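Local coordinates for HD domain protein (Enterococcus faecalis, PDB 4LRL) that probably hydrolyses deoxynucleoside triphosphates at a metal centre of the HD-domain type, under allosteric control by bound nucleotides, at residues S202-D207 / H250-Y255; D254-R259 / T408-M413; E376-N381 / D461-E466. All coordinates share one frame; numbering follows the deposited sequence.

Two of these contacts are buried near the metal centre and one lies at the surface, and their chemistry differs accordingly. Contacts 1 and 2 are neighbours, their centres about 4 Å apart, and both use helix 249-267, sharing D254 and Y255. Contact 1 mixes a phenol-to-carbonyl hydrogen bond with CH-pi packing in the turn that leads to the nickel ligand D207, whereas contact 2 is purely apolar and sets the same helix against the residue that enters strand 411-413. Side chains of Q203 and I204 pack on I410, so the two contacts touch there. Contact 3, its centre about 48 Å from either, joins two helix ends through valine, threonine and tyrosine side chains.

Contact 1 (S202-D207 / H250-Y255). With NI (nickel (II) ion), chain N.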
loop_
_atom_site.group_PDB
_atom_site.type_symbol
_atom_site.label_atom_id
_atom_site.label_comp_id
_atom_site.label_asym_id
_atom_site.label_seq_id
_atom_site.Cartn_x
_atom_site.Cartn_y
_atom_site.Cartn_z
ATOM N N SER C 202 28.681 1.163 -0.445
ATOM C CA SER C 202 28.909 0.675 -1.799
ATOM C C SER C 202 27.945 1.433 -2.706
ATOM O O SER C 202 27.500 2.525 -2.349
ATOM C CB SER C 202 28.692 -0.846 -1.885
ATOM O OG SER C 202 27.335 -1.192 -1.661
ATOM N N GLN C 203 27.622 0.874 -3.866
ATOM C CA GLN C 203 26.598 1.452 -4.730
ATOM C C GLN C 203 25.211 0.904 -4.394
ATOM O O GLN C 203 24.189 1.426 -4.853
ATOM C CB GLN C 203 26.948 1.274 -6.207
ATOM C CG GLN C 203 28.042 2.244 -6.709
ATOM C CD GLN C 203 27.598 3.691 -6.617
ATOM O OE1 GLN C 203 26.463 4.018 -6.956
ATOM N NE2 GLN C 203 28.484 4.562 -6.153
ATOM N N ILE C 204 25.180 -0.126 -3.553
ATOM C CA ILE C 204 23.936 -0.783 -3.160
ATOM C C ILE C 204 24.113 -1.381 -1.766
ATOM O O ILE C 204 24.371 -2.569 -1.605
ATOM C CB ILE C 204 23.513 -1.853 -4.225
ATOM C CG1 ILE C 204 22.202 -2.560 -3.838
ATOM C CG2 ILE C 204 24.664 -2.834 -4.502
ATOM C CD1 ILE C 204 21.555 -3.314 -4.993
ATOM N N ASP C 205 24.006 -0.537 -0.755
ATOM C CA ASP C 205 24.344 -0.921 0.609
ATOM C C ASP C 205 23.165 -0.669 1.562
ATOM O O ASP C 205 22.142 -0.095 1.159
ATOM C CB ASP C 205 25.570 -0.126 1.061
ATOM C CG ASP C 205 25.360 1.376 0.946
ATOM O OD1 ASP C 205 26.168 2.039 0.273
ATOM O OD2 ASP C 205 24.362 1.894 1.502
ATOM N N ALA C 206 23.334 -1.069 2.823
ATOM C CA ALA C 206 22.287 -0.972 3.829
ATOM C C ALA C 206 21.871 0.478 4.097
ATOM O O ALA C 206 20.728 0.748 4.476
ATOM C CB ALA C 206 22.736 -1.640 5.107
ATOM N N ASP C 207 22.810 1.396 3.866
ATOM C CA ASP C 207 22.615 2.828 4.089
ATOM C C ASP C 207 21.673 3.392 3.020
ATOM O O ASP C 207 20.616 3.945 3.331
ATOM C CB ASP C 207 23.997 3.527 4.075
ATOM C CG ASP C 207 23.932 5.023 4.376
ATOM O OD1 ASP C 207 24.968 5.694 4.225
ATOM O OD2 ASP C 207 22.877 5.546 4.765
ATOM N N HIS C 250 16.376 -8.020 -12.034
ATOM C CA HIS C 250 15.255 -7.074 -12.137
ATOM C C HIS C 250 14.989 -6.348 -10.822
ATOM O O HIS C 250 14.670 -5.165 -10.825
ATOM C CB HIS C 250 13.983 -7.754 -12.641
ATOM C CG HIS C 250 14.098 -8.314 -14.029
ATOM N ND1 HIS C 250 14.458 -7.547 -15.119
ATOM C CD2 HIS C 250 13.876 -9.564 -14.504
ATOM C CE1 HIS C 250 14.458 -8.304 -16.204
ATOM N NE2 HIS C 250 14.116 -9.531 -15.857
ATOM N N ALA C 251 15.146 -7.060 -9.707
ATOM C CA ALA C 251 15.055 -6.460 -8.382
ATOM C C ALA C 251 16.185 -5.453 -8.141
ATOM O O ALA C 251 15.976 -4.429 -7.504
ATOM C CB ALA C 251 15.062 -7.523 -7.319
ATOM N N VAL C 252 17.383 -5.746 -8.644
ATOM C CA VAL C 252 18.484 -4.796 -8.572
ATOM C C VAL C 252 18.157 -3.582 -9.454
ATOM O O VAL C 252 18.374 -2.443 -9.046
ATOM C CB VAL C 252 19.843 -5.452 -8.948
ATOM C CG1 VAL C 252 20.957 -4.405 -9.018
ATOM C CG2 VAL C 252 20.193 -6.546 -7.939
ATOM N N GLU C 253 17.608 -3.839 -10.638
ATOM C CA GLU C 253 17.105 -2.783 -11.517
ATOM C C GLU C 253 16.130 -1.838 -10.830
ATOM O O GLU C 253 16.275 -0.619 -10.945
ATOM C CB GLU C 253 16.392 -3.374 -12.720
ATOM C CG GLU C 253 17.290 -3.876 -13.815
ATOM C CD GLU C 253 16.495 -4.314 -15.034
ATOM O OE1 GLU C 253 15.261 -4.498 -14.920
ATOM O OE2 GLU C 253 17.112 -4.467 -16.104
ATOM N N ASP C 254 15.140 -2.409 -10.132
ATOM C CA ASP C 254 14.146 -1.642 -9.377
ATOM C C ASP C 254 14.788 -0.794 -8.295
ATOM O O ASP C 254 14.277 0.271 -7.956
ATOM C CB ASP C 254 13.119 -2.562 -8.717
ATOM C CG ASP C 254 12.367 -3.413 -9.712
ATOM O OD1 ASP C 254 11.986 -4.545 -9.345
ATOM O OD2 ASP C 254 12.159 -2.961 -10.859
ATOM N N TYR C 255 15.896 -1.268 -7.736
ATOM C CA TYR C 255 16.617 -0.457 -6.778
ATOM C C TYR C 255 17.186 0.791 -7.481
ATOM O O TYR C 255 17.023 1.903 -6.988
ATOM C CB TYR C 255 17.700 -1.263 -6.060
ATOM C CG TYR C 255 18.786 -0.392 -5.493
ATOM C CD1 TYR C 255 18.572 0.341 -4.328
ATOM C CD2 TYR C 255 20.029 -0.293 -6.129
ATOM C CE1 TYR C 255 19.565 1.150 -3.808
ATOM C CE2 TYR C 255 21.039 0.523 -5.618
ATOM C CZ TYR C 255 20.800 1.239 -4.458
ATOM O OH TYR C 255 21.774 2.050 -3.937
HETATM NI NI NI N . 22.962 6.940 6.361
HETATM O O HOH W 1 24.340 8.117 5.218
HETATM O O HOH W 2 21.846 8.894 5.478
#
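A buried loop-to-helix contact joins Q203 and I204, in the turn leading into helix 206-219, to Y255 and V252 on helix 249-267. The polar part is one bond: Y255 OH donates to Q203 O at 2.7 Å, with a C=O...donor angle of 136° and the hydroxyl tilted from the carbonyl plane. It gives a buried phenol and a loop carbonyl a partner each. I204 covers one face of the same ring. Its CG1 is 4.0 Å from the centroid of the Y255 ring, a CH-pi contact shifted toward the rim, while I204 CD1 continues along the ring to within 3.6 Å of Y255 CD2. The extended isoleucine chain, with CG1 opposite the backbone N (chi1 -180°), carries CD1 on to V252 CG1 at 4.2 Å. F226 meets the Y255 ring edge-to-face, and F244 of strand 241-245 packs on both I204 and V252.

Just beyond this turn lies the metal site that defines the HD domain, in which H90, H134, D135 and D207 bind nickel. D207 OD2 coordinates the nickel ion at 2.1 Å. The other carboxylate oxygen, OD1, is hydrogen-bonded by a water that is itself a nickel ligand. The turn before D207 is braced from within. S202 OG accepts from I204 N in an ST turn, and D205, the N-cap of helix 206-219, takes S202 N on OD1 at 2.8 Å. Its OD2 receives D207 N weakly, the capping bond. The amide of Q203 turns to other partners, with OE1 bonded to R259 and NE2 to D397.

Contact 2 (D254-R259 / T408-M413); sequences DYIVSR and TQIELM
I410, I256 and Y255 make a small apolar junction between helix 249-267 and the residues entering strand 411-413. That strand is an inner member of a four-stranded mixed sheet, parallel to strand 241-245 and antiparallel to strand 419-421, so the contact packs a helix against one end of the sheet. I410 has the most surface buried here. Its side chain and that of I256 reach toward each other tip to tip, bringing I410 CD1 to 3.7 Å from I256 CD1. The two isoleucines share a first torsion (chi1 -63° in each), which swings CG1 opposite the carbonyl carbon, but they part at the second: I410 runs on extended, whereas I256 is folded. I410 thus reaches a little farther than I256, and together with the methyl-to-methyl contact they bridge the 10.1 Å between the CA atoms of I256 and I410.

Y255 adds a lighter touch. I410 CD1 lies near the plane of the tyrosine ring, at its edge, 4.4 Å from Y255 CE2; the methyl thus meets the rim of the ring and not a face. L422 of helix 422-425 packs on both isoleucines, and I410 N donates to the hydroxyl of Y399 just before the strand begins. The side of the helix turned from the sheet meets a second subunit, where V257 packs on Q261 of that subunit. Within the helix, D254 O accepts two bonds, from S258 N at 3.0 Å and from S258 OG at 2.9 Å, which arrive from opposite faces of its carbonyl plane.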
loop_
_atom_site.group_PDB
_atom_site.type_symbol
_atom_site.label_atom_id
_atom_site.label_comp_id
_atom_site.label_asym_id
_atom_site.label_seq_id
_atom_site.Cartn_x
_atom_site.Cartn_y
_atom_site.Cartn_z
ATOM N N ASP C 254 15.140 -2.409 -10.132
ATOM C CA ASP C 254 14.146 -1.642 -9.377
ATOM C C ASP C 254 14.788 -0.794 -8.295
ATOM O O ASP C 254 14.277 0.271 -7.956
ATOM C CB ASP C 254 13.119 -2.562 -8.717
ATOM C CG ASP C 254 12.367 -3.413 -9.712
ATOM O OD1 ASP C 254 11.986 -4.545 -9.345
ATOM O OD2 ASP C 254 12.159 -2.961 -10.859
ATOM N N TYR C 255 15.896 -1.268 -7.736
ATOM C CA TYR C 255 16.617 -0.457 -6.778
ATOM C C TYR C 255 17.186 0.791 -7.481
ATOM O O TYR C 255 17.023 1.903 -6.988
ATOM C CB TYR C 255 17.700 -1.263 -6.060
ATOM C CG TYR C 255 18.786 -0.392 -5.493
ATOM C CD1 TYR C 255 18.572 0.341 -4.328
ATOM C CD2 TYR C 255 20.029 -0.293 -6.129
ATOM C CE1 TYR C 255 19.565 1.150 -3.808
ATOM C CE2 TYR C 255 21.039 0.523 -5.618
ATOM C CZ TYR C 255 20.800 1.239 -4.458
ATOM O OH TYR C 255 21.774 2.050 -3.937
ATOM N N ILE C 256 17.814 0.609 -8.643
ATOM C CA ILE C 256 18.355 1.748 -9.395
ATOM C C ILE C 256 17.249 2.715 -9.847
ATOM O O ILE C 256 17.402 3.922 -9.781
ATOM C CB ILE C 256 19.232 1.297 -10.596
ATOM C CG1 ILE C 256 20.463 0.529 -10.100
ATOM C CG2 ILE C 256 19.657 2.498 -11.446
ATOM C CD1 ILE C 256 21.471 1.381 -9.321
ATOM N N VAL C 257 16.127 2.168 -10.279
ATOM C CA VAL C 257 14.978 2.970 -10.661
ATOM C C VAL C 257 14.491 3.844 -9.497
ATOM O O VAL C 257 14.299 5.043 -9.671
ATOM C CB VAL C 257 13.857 2.079 -11.247
ATOM C CG1 VAL C 257 12.573 2.877 -11.487
ATOM C CG2 VAL C 257 14.323 1.466 -12.546
ATOM N N SER C 258 14.324 3.249 -8.314
ATOM C CA SER C 258 13.868 3.983 -7.123
ATOM C C SER C 258 14.858 5.068 -6.720
ATOM O O SER C 258 14.465 6.182 -6.325
ATOM C CB SER C 258 13.658 3.039 -5.942
ATOM O OG SER C 258 12.674 2.061 -6.248
ATOM N N ARG C 259 16.139 4.720 -6.818
ATOM C CA ARG C 259 17.230 5.613 -6.497
ATOM C C ARG C 259 17.117 6.865 -7.354
ATOM O O ARG C 259 17.093 7.974 -6.827
ATOM C CB ARG C 259 18.568 4.909 -6.732
ATOM C CG ARG C 259 19.757 5.571 -6.068
ATOM C CD ARG C 259 21.030 4.761 -6.283
ATOM N NE ARG C 259 22.212 5.612 -6.428
ATOM C CZ ARG C 259 23.459 5.145 -6.521
ATOM N NH1 ARG C 259 23.687 3.838 -6.457
ATOM N NH2 ARG C 259 24.486 5.981 -6.653
ATOM N N THR C 408 32.904 1.070 -7.554
ATOM C CA THR C 408 31.899 1.872 -8.236
ATOM C C THR C 408 30.834 1.001 -8.896
ATOM O O THR C 408 29.957 1.509 -9.596
ATOM C CB THR C 408 32.556 2.734 -9.325
ATOM O OG1 THR C 408 33.143 1.879 -10.317
ATOM C CG2 THR C 408 33.649 3.625 -8.728
ATOM N N GLN C 409 30.904 -0.308 -8.668
ATOM C CA GLN C 409 30.099 -1.253 -9.440
ATOM C C GLN C 409 29.115 -2.077 -8.607
ATOM O O GLN C 409 29.369 -2.399 -7.444
ATOM C CB GLN C 409 31.013 -2.192 -10.240
ATOM C CG GLN C 409 32.081 -1.481 -11.050
ATOM C CD GLN C 409 32.969 -2.441 -11.807
ATOM O OE1 GLN C 409 32.526 -3.107 -12.740
ATOM N NE2 GLN C 409 34.234 -2.512 -11.416
ATOM N N ILE C 410 27.990 -2.417 -9.219
ATOM C CA ILE C 410 27.073 -3.387 -8.647
ATOM C C ILE C 410 27.326 -4.700 -9.383
ATOM O O ILE C 410 27.159 -4.773 -10.598
ATOM C CB ILE C 410 25.615 -2.914 -8.775
ATOM C CG1 ILE C 410 25.421 -1.617 -7.987
ATOM C CG2 ILE C 410 24.645 -3.991 -8.299
ATOM C CD1 ILE C 410 24.158 -0.883 -8.316
ATOM N N GLU C 411 27.766 -5.721 -8.652
ATOM C CA GLU C 411 28.192 -6.974 -9.276
ATOM C C GLU C 411 27.099 -8.035 -9.243
ATOM O O GLU C 411 26.522 -8.321 -8.190
ATOM C CB GLU C 411 29.466 -7.515 -8.626
ATOM C CG GLU C 411 30.613 -6.512 -8.535
ATOM C CD GLU C 411 31.448 -6.404 -9.807
ATOM O OE1 GLU C 411 30.945 -6.682 -10.917
ATOM O OE2 GLU C 411 32.622 -6.022 -9.692
ATOM N N LEU C 412 26.815 -8.603 -10.411
ATOM C CA LEU C 412 25.855 -9.697 -10.532
ATOM C C LEU C 412 26.629 -10.984 -10.718
ATOM O O LEU C 412 27.571 -11.038 -11.522
ATOM C CB LEU C 412 24.913 -9.467 -11.712
ATOM C CG LEU C 412 23.988 -8.248 -11.638
ATOM C CD1 LEU C 412 23.702 -7.709 -13.022
ATOM C CD2 LEU C 412 22.689 -8.580 -10.928
ATOM N N MET C 413 26.256 -12.011 -9.963
ATOM C CA MET C 413 26.945 -13.294 -10.073
ATOM C C MET C 413 26.216 -14.332 -10.924
ATOM O O MET C 413 25.054 -14.666 -10.677
ATOM C CB MET C 413 27.282 -13.879 -8.706
ATOM C CG MET C 413 28.268 -15.024 -8.820
ATOM S SD MET C 413 28.725 -15.748 -7.251
ATOM C CE MET C 413 29.847 -14.492 -6.640
#

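Contact 3 (E376-N381 / D461-E466)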
loop_
_atom_site.group_PDB
_atom_site.type_symbol
_atom_site.label_atom_id
_atom_site.label_comp_id
_atom_site.label_asym_id
_atom_site.label_seq_id
_atom_site.Cartn_x
_atom_site.Cartn_y
_atom_site.Cartn_z
ATOM N N GLU C 376 19.277 44.004 -6.672
ATOM C CA GLU C 376 19.895 44.989 -5.794
ATOM C C GLU C 376 19.199 46.349 -5.847
ATOM O O GLU C 376 19.068 47.023 -4.822
ATOM C CB GLU C 376 21.364 45.177 -6.195
ATOM C CG GLU C 376 22.145 46.182 -5.359
ATOM C CD GLU C 376 23.635 46.093 -5.623
ATOM O OE1 GLU C 376 24.306 45.352 -4.878
ATOM O OE2 GLU C 376 24.132 46.730 -6.584
ATOM N N LYS C 377 18.795 46.747 -7.055
ATOM C CA LYS C 377 18.167 48.038 -7.309
ATOM C C LYS C 377 16.870 48.176 -6.504
ATOM O O LYS C 377 16.590 49.235 -5.961
ATOM C CB LYS C 377 17.901 48.188 -8.810
ATOM C CG LYS C 377 17.769 49.607 -9.320
ATOM C CD LYS C 377 18.112 49.691 -10.814
ATOM C CE LYS C 377 18.095 51.144 -11.289
ATOM N NZ LYS C 377 19.208 51.497 -12.245
ATOM N N VAL C 378 16.102 47.091 -6.404
ATOM C CA VAL C 378 14.852 47.109 -5.623
ATOM C C VAL C 378 15.063 46.892 -4.116
ATOM O O VAL C 378 14.102 46.912 -3.354
ATOM C CB VAL C 378 13.750 46.157 -6.192
ATOM C CG1 VAL C 378 13.514 46.435 -7.673
ATOM C CG2 VAL C 378 14.086 44.676 -5.953
ATOM N N GLY C 379 16.319 46.707 -3.696
ATOM C CA GLY C 379 16.666 46.691 -2.273
ATOM C C GLY C 379 17.110 45.358 -1.688
ATOM O O GLY C 379 17.323 45.254 -0.473
ATOM N N PHE C 380 17.250 44.336 -2.533
ATOM C CA PHE C 380 17.707 43.037 -2.065
ATOM C C PHE C 380 19.202 42.891 -2.300
ATOM O O PHE C 380 19.641 42.829 -3.451
ATOM C CB PHE C 380 16.974 41.899 -2.780
ATOM C CG PHE C 380 15.520 41.773 -2.425
ATOM C CD1 PHE C 380 14.538 42.165 -3.324
ATOM C CD2 PHE C 380 15.130 41.218 -1.207
ATOM C CE1 PHE C 380 13.168 42.028 -3.005
ATOM C CE2 PHE C 380 13.776 41.075 -0.878
ATOM C CZ PHE C 380 12.794 41.483 -1.774
ATOM N N ASN C 381 19.988 42.833 -1.228
ATOM C CA ASN C 381 21.411 42.568 -1.377
ATOM C C ASN C 381 21.614 41.205 -2.074
ATOM O O ASN C 381 21.191 40.172 -1.548
ATOM C CB ASN C 381 22.129 42.630 -0.024
ATOM C CG ASN C 381 23.639 42.566 -0.160
ATOM O OD1 ASN C 381 24.168 41.823 -0.983
ATOM N ND2 ASN C 381 24.343 43.339 0.662
ATOM N N ASP C 461 8.311 49.290 -10.503
ATOM C CA ASP C 461 7.531 48.473 -11.445
ATOM C C ASP C 461 8.245 48.070 -12.733
ATOM O O ASP C 461 8.110 46.926 -13.168
ATOM C CB ASP C 461 6.184 49.138 -11.779
ATOM C CG ASP C 461 5.003 48.466 -11.078
ATOM O OD1 ASP C 461 5.197 47.407 -10.434
ATOM O OD2 ASP C 461 3.874 48.999 -11.180
ATOM N N GLU C 462 8.992 48.996 -13.333
ATOM C CA GLU C 462 9.665 48.718 -14.604
ATOM C C GLU C 462 10.838 47.745 -14.436
ATOM O O GLU C 462 11.122 46.951 -15.330
ATOM C CB GLU C 462 10.089 50.011 -15.321
ATOM C CG GLU C 462 11.372 50.658 -14.810
ATOM C CD GLU C 462 11.817 51.853 -15.652
ATOM O OE1 GLU C 462 12.988 51.854 -16.103
ATOM O OE2 GLU C 462 11.011 52.790 -15.860
ATOM N N THR C 463 11.490 47.814 -13.275
ATOM C CA THR C 463 12.549 46.888 -12.894
ATOM C C THR C 463 11.997 45.473 -12.728
ATOM O O THR C 463 12.598 44.508 -13.210
ATOM C CB THR C 463 13.243 47.345 -11.593
ATOM O OG1 THR C 463 13.643 48.713 -11.729
ATOM C CG2 THR C 463 14.470 46.498 -11.295
ATOM N N TYR C 464 10.845 45.357 -12.065
ATOM C CA TYR C 464 10.152 44.067 -11.929
ATOM C C TYR C 464 9.772 43.482 -13.293
ATOM O O TYR C 464 9.930 42.279 -13.519
ATOM C CB TYR C 464 8.915 44.188 -11.027
ATOM C CG TYR C 464 9.218 44.466 -9.565
ATOM C CD1 TYR C 464 9.987 43.581 -8.808
ATOM C CD2 TYR C 464 8.720 45.610 -8.935
ATOM C CE1 TYR C 464 10.268 43.830 -7.473
ATOM C CE2 TYR C 464 8.991 45.865 -7.593
ATOM C CZ TYR C 464 9.765 44.971 -6.874
ATOM O OH TYR C 464 10.036 45.211 -5.548
ATOM N N ARG C 465 9.284 44.341 -14.192
ATOM C CA ARG C 465 8.952 43.908 -15.544
ATOM C C ARG C 465 10.212 43.543 -16.335
ATOM O O ARG C 465 10.229 42.533 -17.037
ATOM C CB ARG C 465 8.097 44.951 -16.273
ATOM C CG ARG C 465 6.661 45.037 -15.747
ATOM C CD ARG C 465 5.786 45.939 -16.609
ATOM N NE ARG C 465 6.289 47.309 -16.674
ATOM C CZ ARG C 465 5.917 48.285 -15.852
ATOM N NH1 ARG C 465 5.033 48.047 -14.891
ATOM N NH2 ARG C 465 6.430 49.502 -15.988
ATOM N N GLU C 466 11.266 44.339 -16.196
ATOM C CA GLU C 466 12.536 44.059 -16.858
ATOM C C GLU C 466 13.072 42.704 -16.399
ATOM O O GLU C 466 13.365 41.837 -17.220
ATOM C CB GLU C 466 13.547 45.182 -16.599
ATOM C CG GLU C 466 14.962 44.918 -17.133
ATOM C CD GLU C 466 15.076 44.963 -18.651
ATOM O OE1 GLU C 466 14.041 45.027 -19.350
ATOM O OE2 GLU C 466 16.216 44.928 -19.150
#
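V378 is the tightly packed part of this surface contact, wedged between T463 and Y464 on the first turn of helix 461-468. V378 CG1 comes 3.7 Å from T463 CG2, the two side chains running past each other in opposite directions. The same methyl stands over one face of the Y464 ring, near its rim, 4.1 Å from Y464 CZ. The ring crosses the valine at a slant, which leaves Y464 OH 3.9 Å from V378 CB. M448 and F460 also pack on V378, and L374 of helix 361-377 packs on T463.

The outer side is looser. K377 is exposed, and its CB stays 4.6 Å from T463 CG2. Helix 361-377 ends here in a Schellman motif: G379, at positive phi (111°), turns its N back to donate to E376 O, with G379 N and E376 O 3.0 Å apart. F380 then leads to N381, the N-cap of the next short helix, 382-385.

Across the contact the partners are methyl and methine carbons and a tyrosine ring with its hydroxyl, with no hydrogen bond between the segments, so it is held by dispersion and shape, without directional bonds to fix its alignment.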